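Local coordinates for protein 1-deoxy-D-xylulose 5-phosphate reductoisomerase (Moraxella catarrhalis, PDB 4ZQG) that converts 1-deoxy-D-xylulose 5-phosphate into 2-C-methyl-D-erythritol 4-phosphate in the MEP pathway, using a nicotinamide cofactor and a divalent metal ion, at residues H213-S217 against H255-V259; Q201-A205 against I355-D359; L324-A328 against K365-D369; R123-K129 against T149-D154; S190-F194 against E209-P214. All coordinates share one frame; numbering follows the deposited sequence.

Contact 1: residues H213-S217 against H255-V259; sequences HPNWS and HPNSV. With FOM (3-[formyl(hydroxy)amino]propylphosphonic acid), chain E; GOL (glycerol), chain F.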
# COMPACT_ATOMS: atom_id res chain seq x y z
N HIS A 213 -13.02 10.04 21.28
CA HIS A 213 -11.88 10.06 20.38
C HIS A 213 -12.28 10.85 19.15
O HIS A 213 -13.35 10.62 18.62
CB HIS A 213 -11.52 8.61 19.99
CG HIS A 213 -10.22 8.48 19.26
ND1 HIS A 213 -10.03 8.98 17.99
CD2 HIS A 213 -9.04 7.90 19.61
CE1 HIS A 213 -8.80 8.72 17.59
NE2 HIS A 213 -8.18 8.08 18.56
N PRO A 214 -11.41 11.77 18.69
CA PRO A 214 -11.73 12.59 17.50
C PRO A 214 -12.21 11.83 16.25
O PRO A 214 -13.16 12.25 15.62
CB PRO A 214 -10.40 13.31 17.21
CG PRO A 214 -9.70 13.36 18.53
CD PRO A 214 -10.08 12.10 19.25
N ASN A 215 -11.56 10.72 15.92
CA ASN A 215 -11.83 9.95 14.70
C ASN A 215 -12.52 8.60 14.77
O ASN A 215 -13.02 8.11 13.76
CB ASN A 215 -10.49 9.69 14.04
CG ASN A 215 -9.72 10.95 13.83
OD1 ASN A 215 -10.32 12.00 13.57
ND2 ASN A 215 -8.38 10.88 13.97
N TRP A 216 -12.54 7.98 15.93
CA TRP A 216 -13.03 6.61 16.07
C TRP A 216 -14.13 6.56 17.13
O TRP A 216 -14.06 7.30 18.11
CB TRP A 216 -11.91 5.71 16.56
CG TRP A 216 -10.86 5.38 15.64
CD1 TRP A 216 -9.58 5.86 15.64
CD2 TRP A 216 -10.92 4.41 14.59
NE1 TRP A 216 -8.85 5.26 14.64
CE2 TRP A 216 -9.65 4.37 13.98
CE3 TRP A 216 -11.94 3.58 14.10
CZ2 TRP A 216 -9.37 3.54 12.92
CZ3 TRP A 216 -11.66 2.77 13.03
CH2 TRP A 216 -10.38 2.75 12.45
N SER A 217 -15.11 5.68 16.93
CA SER A 217 -16.06 5.28 17.97
C SER A 217 -15.83 3.83 18.33
O SER A 217 -15.92 2.96 17.47
CB SER A 217 -17.49 5.41 17.48
OG SER A 217 -18.03 6.63 17.92
N HIS A 255 0.31 9.90 13.69
CA HIS A 255 -0.44 10.35 12.52
C HIS A 255 -1.82 10.70 12.99
O HIS A 255 -2.64 9.80 13.11
CB HIS A 255 -0.52 9.19 11.53
CG HIS A 255 -1.36 9.50 10.34
ND1 HIS A 255 -1.29 10.71 9.70
CD2 HIS A 255 -2.27 8.76 9.68
CE1 HIS A 255 -2.14 10.71 8.69
NE2 HIS A 255 -2.75 9.54 8.67
N PRO A 256 -2.09 11.99 13.27
CA PRO A 256 -3.40 12.39 13.88
C PRO A 256 -4.64 12.25 13.01
O PRO A 256 -5.73 12.09 13.55
CB PRO A 256 -3.22 13.86 14.24
CG PRO A 256 -1.81 14.21 13.93
CD PRO A 256 -1.15 13.10 13.19
N ASN A 257 -4.50 12.27 11.70
CA ASN A 257 -5.68 12.23 10.80
C ASN A 257 -6.38 10.86 10.76
O ASN A 257 -7.49 10.76 10.29
CB ASN A 257 -5.26 12.62 9.40
CG ASN A 257 -4.29 13.79 9.36
OD1 ASN A 257 -3.15 13.70 9.82
ND2 ASN A 257 -4.72 14.88 8.76
N SER A 258 -5.70 9.81 11.21
CA SER A 258 -6.22 8.44 11.16
C SER A 258 -6.62 7.93 9.76
O SER A 258 -7.49 7.05 9.60
CB SER A 258 -7.34 8.23 12.21
OG SER A 258 -6.78 8.14 13.51
N VAL A 259 -5.92 8.45 8.75
CA VAL A 259 -6.13 8.06 7.37
C VAL A 259 -5.18 6.97 6.95
O VAL A 259 -5.60 5.95 6.42
CB VAL A 259 -6.03 9.27 6.48
CG1 VAL A 259 -5.96 8.84 5.03
CG2 VAL A 259 -7.26 10.14 6.73
O2 FOM E . -7.02 0.61 17.50
N1 FOM E . -7.79 1.34 16.61
C1 FOM E . -8.10 0.88 15.46
O1 FOM E . -7.70 -0.21 15.10
C2 FOM E . -8.16 2.67 17.08
C3 FOM E . -6.76 3.28 17.21
C4 FOM E . -6.79 4.62 17.89
PA1 FOM E . -5.08 5.06 18.06
OP1 FOM E . -4.50 5.26 16.59
OP2 FOM E . -4.32 3.92 18.58
OP3 FOM E . -4.80 6.38 18.98
C1 GOL F . -4.07 3.73 13.22
O1 GOL F . -4.84 2.75 12.51
C2 GOL F . -4.71 5.11 13.08
O2 GOL F . -5.53 5.50 14.25
C3 GOL F . -3.51 6.00 12.77
O3 GOL F . -3.66 7.41 13.01
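Asn215 reaches across to the type I turn His255-Ser258 with its amide nitrogen, and this is the tight part of the contact. ND2 of Asn215 donates to Pro256 O at 2.9 Å; that oxygen lies in the amide plane, but the bond is bent, 135° at the hydrogen. The same ND2 makes a weak bond to Ser258 OG at 3.2 Å. The Asn215 CG sits anti to its carbonyl carbon (chi1 -53°), which swings the amide over the turn. Asn257 points the other way and spends its amide on Ser308 and Lys310.

Asn215 and Pro256, both partly exposed, form the solvent side. Looser still is the approach of Trp216 NE1 to Ser258 OG, 3.7 Å. A glycerol, probably from the crystallisation liquor, sits alongside: its O2 accepts from Ser258 OG at 3.0 Å. The indole itself is buried, with fosmidomycin C2 3.6 Å above one face. A tryptophan-bearing loop lying over the bound inhibitor is consistent with the active-site flap of DXP reductoisomerases.

Contact 2: residues Q201-A205 against I355-D359; sequences QMQNA and ICLTD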
# COMPACT_ATOMS: atom_id res chain seq x y z
N GLN A 201 -2.47 18.93 31.47
CA GLN A 201 -3.90 18.81 31.11
C GLN A 201 -4.42 17.35 31.03
O GLN A 201 -5.63 17.10 31.17
CB GLN A 201 -4.20 19.58 29.82
CG GLN A 201 -5.69 19.81 29.55
CD GLN A 201 -5.94 20.89 28.51
OE1 GLN A 201 -5.02 21.39 27.86
NE2 GLN A 201 -7.22 21.25 28.34
N MET A 202 -3.51 16.39 30.81
CA MET A 202 -3.87 14.98 30.85
C MET A 202 -4.13 14.56 32.30
O MET A 202 -5.10 13.84 32.57
CB MET A 202 -2.77 14.08 30.27
CG MET A 202 -2.46 14.23 28.79
SD MET A 202 -1.00 13.23 28.38
CE MET A 202 -1.69 11.63 27.95
N GLN A 203 -3.24 14.98 33.21
CA GLN A 203 -3.43 14.79 34.66
C GLN A 203 -4.91 14.95 35.06
O GLN A 203 -5.48 14.05 35.68
CB GLN A 203 -2.54 15.76 35.47
CG GLN A 203 -1.17 15.20 35.88
CD GLN A 203 -0.04 16.25 35.98
OE1 GLN A 203 -0.27 17.45 36.17
NE2 GLN A 203 1.20 15.79 35.85
N ASN A 204 -5.53 16.07 34.64
CA ASN A 204 -6.87 16.45 35.10
C ASN A 204 -7.98 15.98 34.19
O ASN A 204 -9.10 16.46 34.28
CB ASN A 204 -6.99 17.98 35.18
CG ASN A 204 -5.91 18.62 36.02
OD1 ASN A 204 -4.82 18.07 36.18
ND2 ASN A 204 -6.19 19.82 36.53
N ALA A 205 -7.67 15.08 33.28
CA ALA A 205 -8.64 14.62 32.30
C ALA A 205 -9.87 13.99 32.97
O ALA A 205 -9.75 13.15 33.85
CB ALA A 205 -8.00 13.62 31.35
N ILE A 355 -8.44 6.77 40.00
CA ILE A 355 -7.12 7.35 39.71
C ILE A 355 -7.17 8.39 38.60
O ILE A 355 -8.15 8.47 37.84
CB ILE A 355 -6.04 6.29 39.37
CG1 ILE A 355 -6.41 5.49 38.11
CG2 ILE A 355 -5.84 5.34 40.55
CD1 ILE A 355 -5.23 4.76 37.49
N CYS A 356 -6.12 9.19 38.54
CA CYS A 356 -5.85 10.07 37.41
C CYS A 356 -5.48 9.33 36.12
O CYS A 356 -5.01 8.21 36.16
CB CYS A 356 -4.71 11.00 37.77
SG CYS A 356 -5.22 12.13 39.05
N LEU A 357 -5.65 9.98 34.98
CA LEU A 357 -5.26 9.36 33.71
C LEU A 357 -3.76 9.02 33.67
O LEU A 357 -3.41 7.90 33.29
CB LEU A 357 -5.60 10.25 32.52
CG LEU A 357 -5.33 9.58 31.17
CD1 LEU A 357 -6.23 8.37 30.95
CD2 LEU A 357 -5.49 10.60 30.05
N THR A 358 -2.92 9.98 34.06
CA THR A 358 -1.47 9.82 34.13
C THR A 358 -1.01 8.78 35.14
O THR A 358 0.14 8.35 35.13
CB THR A 358 -0.79 11.13 34.53
OG1 THR A 358 -1.47 11.68 35.67
CG2 THR A 358 -0.85 12.11 33.40
N ASP A 359 -1.89 8.41 36.06
CA ASP A 359 -1.60 7.33 36.99
C ASP A 359 -1.55 5.96 36.29
O ASP A 359 -1.00 5.03 36.85
CB ASP A 359 -2.60 7.31 38.17
CG ASP A 359 -2.33 8.41 39.23
OD1 ASP A 359 -3.28 8.65 40.03
OD2 ASP A 359 -1.22 9.00 39.29
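Of the flat-ended side chains, Gln203 meets Thr358 through its methylene: CG lies 3.5 Å from Thr358 OG1, the two side chains crossing obliquely. The other flat group, the Asp359 carboxylate, works within its own segment, where Cys356 N approaches Asp359 OD1 from above the carboxylate plane at 3.3 Å.

Everything else between 201-205 and 355-359 is van der Waals contact. Thr358 holds CG2 anti to its carbonyl carbon, aiming the methyl at the last helical turn, where it lies 4.2 Å from Met202 CB. Leu357 has CG anti to the backbone N (chi1 -175°), and its CD2 branch comes within 4.1 Å of Ala205 CB. Its CB rests 3.6 Å from Met202 O, an oxygen already engaged by Ala205 N at 2.9 Å where the helix ends. Cys356 CB closes the outer margin against Gln203 O at 3.8 Å.

The contact joins the end of helix 199-203 to the loop between helices 333-351 and 359-368. Phe194, from the loop ahead of helix 199-203, packs on Met202, Ala205 and Leu357, while Phe350 of helix 333-351 backs Leu357.

Contact 3: residues L324-A328 against K365-D369; sequences LARYA and KACLD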
# COMPACT_ATOMS: atom_id res chain seq x y z
N LEU A 324 6.91 1.58 27.95
CA LEU A 324 6.80 0.44 28.85
C LEU A 324 6.36 -0.79 28.09
O LEU A 324 6.74 -1.91 28.43
CB LEU A 324 5.86 0.76 30.00
CG LEU A 324 6.26 1.99 30.85
CD1 LEU A 324 5.12 2.47 31.74
CD2 LEU A 324 7.46 1.69 31.71
N ALA A 325 5.61 -0.61 27.02
CA ALA A 325 5.21 -1.75 26.22
C ALA A 325 6.34 -2.35 25.43
O ALA A 325 6.41 -3.58 25.23
CB ALA A 325 4.09 -1.37 25.29
N ARG A 326 7.23 -1.47 24.96
CA ARG A 326 8.38 -1.95 24.22
C ARG A 326 9.27 -2.73 25.17
O ARG A 326 9.62 -3.86 24.91
CB ARG A 326 9.13 -0.82 23.52
CG ARG A 326 10.04 -1.33 22.41
CD ARG A 326 10.73 -0.21 21.64
NE ARG A 326 9.79 0.52 20.83
CZ ARG A 326 9.34 0.10 19.65
NH1 ARG A 326 8.46 0.87 18.97
NH2 ARG A 326 9.74 -1.06 19.15
N TYR A 327 9.58 -2.11 26.31
CA TYR A 327 10.32 -2.76 27.37
C TYR A 327 9.73 -4.12 27.65
O TYR A 327 10.45 -5.11 27.73
CB TYR A 327 10.31 -1.88 28.60
CG TYR A 327 10.89 -2.52 29.85
CD1 TYR A 327 12.12 -3.18 29.83
CD2 TYR A 327 10.20 -2.44 31.08
CE1 TYR A 327 12.64 -3.76 30.99
CE2 TYR A 327 10.72 -3.00 32.23
CZ TYR A 327 11.93 -3.66 32.19
OH TYR A 327 12.43 -4.21 33.35
N ALA A 328 8.41 -4.20 27.75
CA ALA A 328 7.77 -5.48 28.07
C ALA A 328 7.90 -6.44 26.90
O ALA A 328 8.17 -7.61 27.09
CB ALA A 328 6.32 -5.26 28.46
N LYS A 365 4.30 0.60 35.44
CA LYS A 365 5.73 0.46 35.64
C LYS A 365 5.96 -0.26 36.94
O LYS A 365 6.70 -1.27 36.99
CB LYS A 365 6.41 1.82 35.69
CG LYS A 365 7.92 1.73 35.71
CD LYS A 365 8.61 3.08 35.93
CE LYS A 365 10.12 2.98 35.67
NZ LYS A 365 10.87 4.21 36.04
N ALA A 366 5.28 0.23 37.98
CA ALA A 366 5.48 -0.30 39.31
C ALA A 366 5.26 -1.79 39.27
O ALA A 366 6.01 -2.56 39.87
CB ALA A 366 4.55 0.36 40.32
N CYS A 367 4.27 -2.20 38.50
CA CYS A 367 4.04 -3.62 38.25
C CYS A 367 5.13 -4.34 37.40
O CYS A 367 5.47 -5.50 37.68
CB CYS A 367 2.67 -3.82 37.61
SG CYS A 367 1.34 -3.63 38.81
N LEU A 368 5.67 -3.69 36.37
CA LEU A 368 6.68 -4.36 35.58
C LEU A 368 7.91 -4.56 36.45
O LEU A 368 8.51 -5.65 36.41
CB LEU A 368 7.02 -3.58 34.31
CG LEU A 368 6.00 -3.72 33.19
CD1 LEU A 368 6.04 -2.53 32.27
CD2 LEU A 368 6.21 -5.01 32.42
N ASP A 369 8.25 -3.54 37.25
CA ASP A 369 9.45 -3.56 38.08
C ASP A 369 9.28 -4.19 39.46
O ASP A 369 10.22 -4.23 40.23
CB ASP A 369 10.01 -2.14 38.23
CG ASP A 369 10.56 -1.58 36.92
OD1 ASP A 369 10.83 -0.36 36.87
OD2 ASP A 369 10.71 -2.35 35.93
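Leu368 packs helix 359-368 against helix 320-331 in the helical C-terminal domain. Its CB lies 4.3 Å from Tyr327 CE2, oblique to the ring. CG is anti to the carbonyl carbon (chi1 -78°), and from there the side chain forks. The CD1 branch drops onto Leu324, 4.0 Å from its CB and equally far from Leu324 O. The CD2 branch goes to the next turn and touches Ala328 CB at 4.0 Å. One leucine therefore spans a full turn of the opposing helix. Ala335 of helix 333-351 lies against both Leu368 and Ala328, extending this apolar core.

Toward the exposed margin, Leu324 CD2 packs at 4.0 Å on Lys365 CG; the two side chains cross at about a right angle, and the extended lysine carries its ammonium group away. At the other exposed end Asp369 OD2 stands near the plane of the Tyr327 ring, at its edge, 3.6 Å from Tyr327 OH, with carboxylate and ring turned 71° apart.

Contact 4: residues R123-K129 against T149-D154; sequences RILLANK and TILPID. With MG (magnesium ion), chain D; NAD (nicotinamide-adenine-dinucleotide), chain C; FOM (3-[formyl(hydroxy)amino]propylphosphonic acid), chain E.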
# COMPACT_ATOMS: atom_id res chain seq x y z
N ARG A 123 -11.01 -20.66 11.16
CA ARG A 123 -10.64 -19.38 10.64
C ARG A 123 -11.02 -18.38 11.69
O ARG A 123 -12.16 -18.34 12.08
CB ARG A 123 -11.39 -19.11 9.35
CG ARG A 123 -11.15 -17.75 8.74
CD ARG A 123 -11.51 -17.85 7.27
NE ARG A 123 -11.88 -16.56 6.74
CZ ARG A 123 -11.54 -16.11 5.54
NH1 ARG A 123 -10.81 -16.85 4.70
NH2 ARG A 123 -11.93 -14.88 5.17
N ILE A 124 -10.06 -17.61 12.17
CA ILE A 124 -10.28 -16.70 13.28
C ILE A 124 -10.02 -15.27 12.83
O ILE A 124 -8.94 -14.97 12.37
CB ILE A 124 -9.30 -17.00 14.43
CG1 ILE A 124 -9.31 -18.48 14.81
CG2 ILE A 124 -9.55 -16.10 15.62
CD1 ILE A 124 -8.46 -18.79 16.01
N LEU A 125 -10.98 -14.39 13.06
CA LEU A 125 -10.86 -12.99 12.77
C LEU A 125 -10.65 -12.26 14.08
O LEU A 125 -11.57 -12.11 14.88
CB LEU A 125 -12.14 -12.48 12.11
CG LEU A 125 -12.35 -12.70 10.62
CD1 LEU A 125 -11.96 -14.09 10.17
CD2 LEU A 125 -13.78 -12.45 10.23
N LEU A 126 -9.44 -11.75 14.29
CA LEU A 126 -9.02 -11.34 15.60
C LEU A 126 -9.15 -9.86 15.81
O LEU A 126 -8.50 -9.08 15.19
CB LEU A 126 -7.59 -11.78 15.83
CG LEU A 126 -7.16 -11.71 17.28
CD1 LEU A 126 -7.92 -12.72 18.10
CD2 LEU A 126 -5.69 -12.00 17.36
N ALA A 127 -10.01 -9.48 16.72
CA ALA A 127 -10.11 -8.09 17.12
C ALA A 127 -9.41 -8.03 18.43
O ALA A 127 -8.55 -7.20 18.69
CB ALA A 127 -11.56 -7.67 17.27
N ASN A 128 -9.83 -8.94 19.27
CA ASN A 128 -9.35 -9.12 20.63
C ASN A 128 -7.82 -9.29 20.72
O ASN A 128 -7.28 -10.41 20.66
CB ASN A 128 -10.06 -10.36 21.15
CG ASN A 128 -9.59 -10.76 22.48
OD1 ASN A 128 -9.41 -11.94 22.74
ND2 ASN A 128 -9.39 -9.78 23.36
N LYS A 129 -7.16 -8.16 20.91
CA LYS A 129 -5.66 -8.09 20.88
C LYS A 129 -5.04 -8.54 22.21
O LYS A 129 -3.93 -9.08 22.21
CB LYS A 129 -5.18 -6.66 20.54
CG LYS A 129 -5.59 -5.64 21.61
CD LYS A 129 -5.27 -4.22 21.18
CE LYS A 129 -5.97 -3.86 19.90
NZ LYS A 129 -6.01 -2.37 19.76
N THR A 149 -6.24 -20.52 10.88
CA THR A 149 -5.77 -19.36 10.16
C THR A 149 -6.20 -18.20 10.98
O THR A 149 -7.32 -18.17 11.40
CB THR A 149 -6.46 -19.20 8.79
OG1 THR A 149 -6.80 -20.48 8.27
CG2 THR A 149 -5.56 -18.48 7.76
N ILE A 150 -5.34 -17.24 11.19
CA ILE A 150 -5.68 -16.05 11.92
C ILE A 150 -5.58 -14.89 10.98
O ILE A 150 -4.54 -14.71 10.37
CB ILE A 150 -4.68 -15.81 13.05
CG1 ILE A 150 -4.71 -17.01 13.99
CG2 ILE A 150 -5.00 -14.50 13.77
CD1 ILE A 150 -3.95 -16.78 15.27
N LEU A 151 -6.66 -14.11 10.87
CA LEU A 151 -6.66 -12.86 10.16
C LEU A 151 -6.98 -11.71 11.06
O LEU A 151 -8.00 -11.68 11.72
CB LEU A 151 -7.70 -12.87 9.06
CG LEU A 151 -7.41 -13.84 7.93
CD1 LEU A 151 -7.87 -15.25 8.28
CD2 LEU A 151 -8.09 -13.36 6.66
N PRO A 152 -6.14 -10.71 11.05
CA PRO A 152 -6.38 -9.61 11.95
C PRO A 152 -7.41 -8.61 11.43
O PRO A 152 -7.44 -8.26 10.22
CB PRO A 152 -5.01 -8.93 12.03
CG PRO A 152 -4.44 -9.17 10.68
CD PRO A 152 -4.90 -10.53 10.26
N ILE A 153 -8.20 -8.14 12.39
CA ILE A 153 -9.29 -7.22 12.21
C ILE A 153 -8.85 -5.88 12.70
O ILE A 153 -9.34 -4.86 12.24
CB ILE A 153 -10.50 -7.66 13.10
CG1 ILE A 153 -11.41 -8.59 12.33
CG2 ILE A 153 -11.31 -6.46 13.69
CD1 ILE A 153 -12.55 -9.14 13.22
N ASP A 154 -7.97 -5.88 13.69
CA ASP A 154 -7.40 -4.64 14.15
C ASP A 154 -6.86 -3.83 12.93
O ASP A 154 -6.21 -4.39 12.04
CB ASP A 154 -6.31 -4.91 15.21
CG ASP A 154 -6.10 -3.71 16.10
OD1 ASP A 154 -6.60 -2.66 15.71
OD2 ASP A 154 -5.49 -3.81 17.19
MG MG D . -5.93 -0.74 16.27
PA NAD C . -16.75 -3.52 23.65
O1A NAD C . -16.42 -3.14 25.05
O2A NAD C . -17.55 -2.58 22.76
O5B NAD C . -17.40 -5.00 23.56
C5B NAD C . -16.82 -6.15 24.15
C4B NAD C . -17.66 -7.40 23.85
O4B NAD C . -17.13 -8.47 24.65
C3B NAD C . -19.15 -7.25 24.22
O3B NAD C . -20.00 -7.94 23.30
C2B NAD C . -19.23 -7.89 25.59
O2B NAD C . -20.46 -8.59 25.82
C1B NAD C . -18.07 -8.89 25.64
N9A NAD C . -17.47 -8.96 27.00
C8A NAD C . -17.08 -7.91 27.75
N7A NAD C . -16.59 -8.32 28.94
C5A NAD C . -16.65 -9.65 28.98
C6A NAD C . -16.29 -10.67 29.99
N6A NAD C . -15.74 -10.29 31.19
N1A NAD C . -16.53 -11.95 29.64
C2A NAD C . -17.10 -12.29 28.45
N3A NAD C . -17.47 -11.42 27.48
C4A NAD C . -17.26 -10.09 27.70
O3 NAD C . -15.33 -3.84 22.95
PN NAD C . -14.77 -3.39 21.51
O1N NAD C . -14.41 -1.93 21.66
O2N NAD C . -15.68 -3.95 20.45
O5D NAD C . -13.42 -4.26 21.55
C5D NAD C . -13.40 -5.65 21.22
C4D NAD C . -11.97 -6.12 20.98
O4D NAD C . -11.49 -5.73 19.69
C3D NAD C . -11.03 -5.50 22.00
O3D NAD C . -10.03 -6.48 22.29
C2D NAD C . -10.46 -4.29 21.30
O2D NAD C . -9.19 -3.91 21.86
C1D NAD C . -10.42 -4.77 19.84
N1N NAD C . -10.55 -3.67 18.88
C2N NAD C . -11.66 -2.90 18.85
C3N NAD C . -11.77 -1.82 17.94
C7N NAD C . -13.00 -0.95 17.86
O7N NAD C . -13.17 -0.24 16.89
N7N NAD C . -13.92 -0.98 18.83
C4N NAD C . -10.72 -1.57 17.08
C5N NAD C . -9.61 -2.39 17.13
C6N NAD C . -9.53 -3.43 18.04
O2 FOM E . -7.02 0.61 17.50
N1 FOM E . -7.79 1.34 16.61
C1 FOM E . -8.10 0.88 15.46
O1 FOM E . -7.70 -0.21 15.10
C2 FOM E . -8.16 2.67 17.08
C3 FOM E . -6.76 3.28 17.21
C4 FOM E . -6.79 4.62 17.89
PA1 FOM E . -5.08 5.06 18.06
OP1 FOM E . -4.50 5.26 16.59
OP2 FOM E . -4.32 3.92 18.58
OP3 FOM E . -4.80 6.38 18.98
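Lys129 NZ is gripped by several groups at once. Asn231 and Glu235 take hydrogen bonds from it, and Asp154 OD2 forms a salt bridge at 3.0 Å, though that oxygen is less surely placed. The other carboxylate oxygen, Asp154 OD1, binds magnesium at 2.1 Å. Fosmidomycin O1 and O2 bind the same ion, and Glu156 and Glu235 complete its protein ligands. Lys129 starts with CG wedged between its backbone N and carbonyl carbon (chi1 63°), then bends again further out to bring NZ to this cluster.

Both residues follow the C-terminal ends of strands 123-126 and 149-152, which run parallel at 24° and form, with helix 130-146, a beta-alpha-beta unit at the edge of the Rossmann-type sheet. Ile124 N donates to Thr149 O, and Leu151 N returns the bond to Ile124 O at 2.9 Å. Leu126 N then bonds Leu151 O, and Ile153 N reaches Leu126 O at 3.0 Å from above the carbonyl plane.

Ile124, Leu126 and Ile150 share one face of the sheet; Ile124 packs on helix 111-120 and Ile150 on helix 130-146. On the other, Leu151 CD2 lies over one face of the Arg123 guanidinium, whose NH1 bonds Tyr290 O. Ile153 CD1 presses on Leu125 CB at 3.5 Å, and Ile153 CG2 meets Ala127 CB at 3.8 Å beside the nicotinamide ribose of the cofactor.

Contact 5: residues S190-F194 against E209-P214; sequences SGGSF and EAVNHP. With FOM (3-[formyl(hydroxy)amino]propylphosphonic acid), chain E.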
# COMPACT_ATOMS: atom_id res chain seq x y z
N SER A 190 -2.95 7.59 16.32
CA SER A 190 -3.62 8.89 16.24
C SER A 190 -3.03 9.88 17.21
O SER A 190 -3.18 11.09 17.04
CB SER A 190 -5.08 8.80 16.56
OG SER A 190 -5.24 8.71 17.95
N GLY A 191 -2.39 9.38 18.26
CA GLY A 191 -1.93 10.24 19.32
C GLY A 191 -3.01 10.50 20.34
O GLY A 191 -2.74 11.12 21.36
N GLY A 192 -4.24 10.04 20.04
CA GLY A 192 -5.42 10.19 20.91
C GLY A 192 -5.87 11.60 21.24
O GLY A 192 -5.34 12.57 20.72
N SER A 193 -6.83 11.70 22.16
CA SER A 193 -7.43 12.96 22.61
C SER A 193 -6.49 13.99 23.23
O SER A 193 -6.89 15.13 23.40
CB SER A 193 -8.50 12.67 23.64
OG SER A 193 -9.56 11.90 23.10
N PHE A 194 -5.28 13.61 23.61
CA PHE A 194 -4.40 14.56 24.32
C PHE A 194 -3.08 14.81 23.62
O PHE A 194 -2.24 15.54 24.16
CB PHE A 194 -4.14 14.09 25.76
CG PHE A 194 -5.39 14.05 26.61
CD1 PHE A 194 -6.18 12.90 26.67
CD2 PHE A 194 -5.78 15.18 27.33
CE1 PHE A 194 -7.33 12.88 27.42
CE2 PHE A 194 -6.94 15.15 28.09
CZ PHE A 194 -7.71 14.00 28.14
N GLU A 209 -13.55 13.30 28.54
CA GLU A 209 -12.43 13.70 27.65
C GLU A 209 -11.69 12.49 27.07
O GLU A 209 -11.58 12.33 25.86
CB GLU A 209 -11.42 14.61 28.37
CG GLU A 209 -11.76 16.09 28.32
CD GLU A 209 -11.16 16.88 29.48
OE1 GLU A 209 -11.93 17.28 30.39
OE2 GLU A 209 -9.93 17.10 29.45
N ALA A 210 -11.17 11.65 27.97
CA ALA A 210 -10.36 10.51 27.59
C ALA A 210 -11.12 9.48 26.75
O ALA A 210 -10.53 8.86 25.86
CB ALA A 210 -9.79 9.84 28.83
N VAL A 211 -12.41 9.27 27.06
CA VAL A 211 -13.18 8.19 26.44
C VAL A 211 -13.59 8.55 25.01
O VAL A 211 -13.79 7.65 24.20
CB VAL A 211 -14.45 7.81 27.25
N ASN A 212 -13.70 9.83 24.70
CA ASN A 212 -14.18 10.24 23.38
C ASN A 212 -13.02 10.64 22.46
O ASN A 212 -12.13 11.44 22.82
CB ASN A 212 -15.28 11.32 23.50
CG ASN A 212 -16.59 10.74 24.07
OD1 ASN A 212 -17.19 9.82 23.50
ND2 ASN A 212 -17.02 11.25 25.22
N HIS A 213 -13.02 10.04 21.28
CA HIS A 213 -11.88 10.06 20.38
C HIS A 213 -12.28 10.85 19.15
O HIS A 213 -13.35 10.62 18.62
CB HIS A 213 -11.52 8.61 19.99
CG HIS A 213 -10.22 8.48 19.26
ND1 HIS A 213 -10.03 8.98 17.99
CD2 HIS A 213 -9.04 7.90 19.61
CE1 HIS A 213 -8.80 8.72 17.59
NE2 HIS A 213 -8.18 8.08 18.56
N PRO A 214 -11.41 11.77 18.69
CA PRO A 214 -11.73 12.59 17.50
C PRO A 214 -12.21 11.83 16.25
O PRO A 214 -13.16 12.25 15.62
CB PRO A 214 -10.40 13.31 17.21
CG PRO A 214 -9.70 13.36 18.53
CD PRO A 214 -10.08 12.10 19.25
O2 FOM E . -7.02 0.61 17.50
N1 FOM E . -7.79 1.34 16.61
C1 FOM E . -8.10 0.88 15.46
O1 FOM E . -7.70 -0.21 15.10
C2 FOM E . -8.16 2.67 17.08
C3 FOM E . -6.76 3.28 17.21
C4 FOM E . -6.79 4.62 17.89
PA1 FOM E . -5.08 5.06 18.06
OP1 FOM E . -4.50 5.26 16.59
OP2 FOM E . -4.32 3.92 18.58
OP3 FOM E . -4.80 6.38 18.98
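Ser193 and His213 bring the two backbones closest, CA to CA 5.8 Å, where the loop 190-194, with Gly191 and Gly192, passes the end of helix 207-211 after leaving strand 182-189. The loop bends sharply: Gly191 has phi 86°, Gly192 is also at positive phi, and Gly192 N closes an ST turn on Ser190 OG at 2.7 Å. Across from it, Asn212 is the first residue to leave helical geometry, after which His213, with CG anti to its backbone N (chi1 -170°), carries its ring to the loop.

Ser190 OG is held three ways. Besides the ST-turn bond, Ser190 OG accepts from His213 NE2 at 3.1 Å, tilted 23° from the imidazole plane. Ser190 OG in turn donates to fosmidomycin OP3 at 2.6 Å. The backbone Ser190 N adds a bond to OP1 of the phosphonate at 2.8 Å.

Further along, Ser193 OG lies 2.6 Å from Asn212 O, with Glu209 O more distant. Phe194 turns its ring edge to Ala210 CA, 3.9 Å from Phe194 CE1, while Glu209 CB lies 3.8 Å from Phe194 CZ. The Glu209 carboxylate bonds Ser206 by OE1.

With two N-H groups donated to Ser190 OG, its own proton is most simply given to OP3. His213 and Gly192 thus probably act as a second shell that orients the serine, in what is probably also the pocket for the substrate's phosphate.

Along the chain contact 4 comes first, in the parallel Rossmann-type sheet. Contacts 5 and 2 then alternate, as do contacts 2 and 3, while contact 1 begins on the segment where contact 5 ends. Contacts 5 and 1 share His213 and Pro214, centres about 8 Å apart: contact 5 binds the phosphonate of fosmidomycin, and Trp216 of contact 1 covers its carbon chain. Contact 4 lies about 22 Å from contact 1, centre to centre; there the loops after strands 123-126 and 149-152, with the metal ligand Asp154, reach the same inhibitor. Contact 2 touches contact 5 through Phe194, and contact 3, its centre about 19 Å further, lies within the C-terminal helices, so pocket and helical domain adjoin.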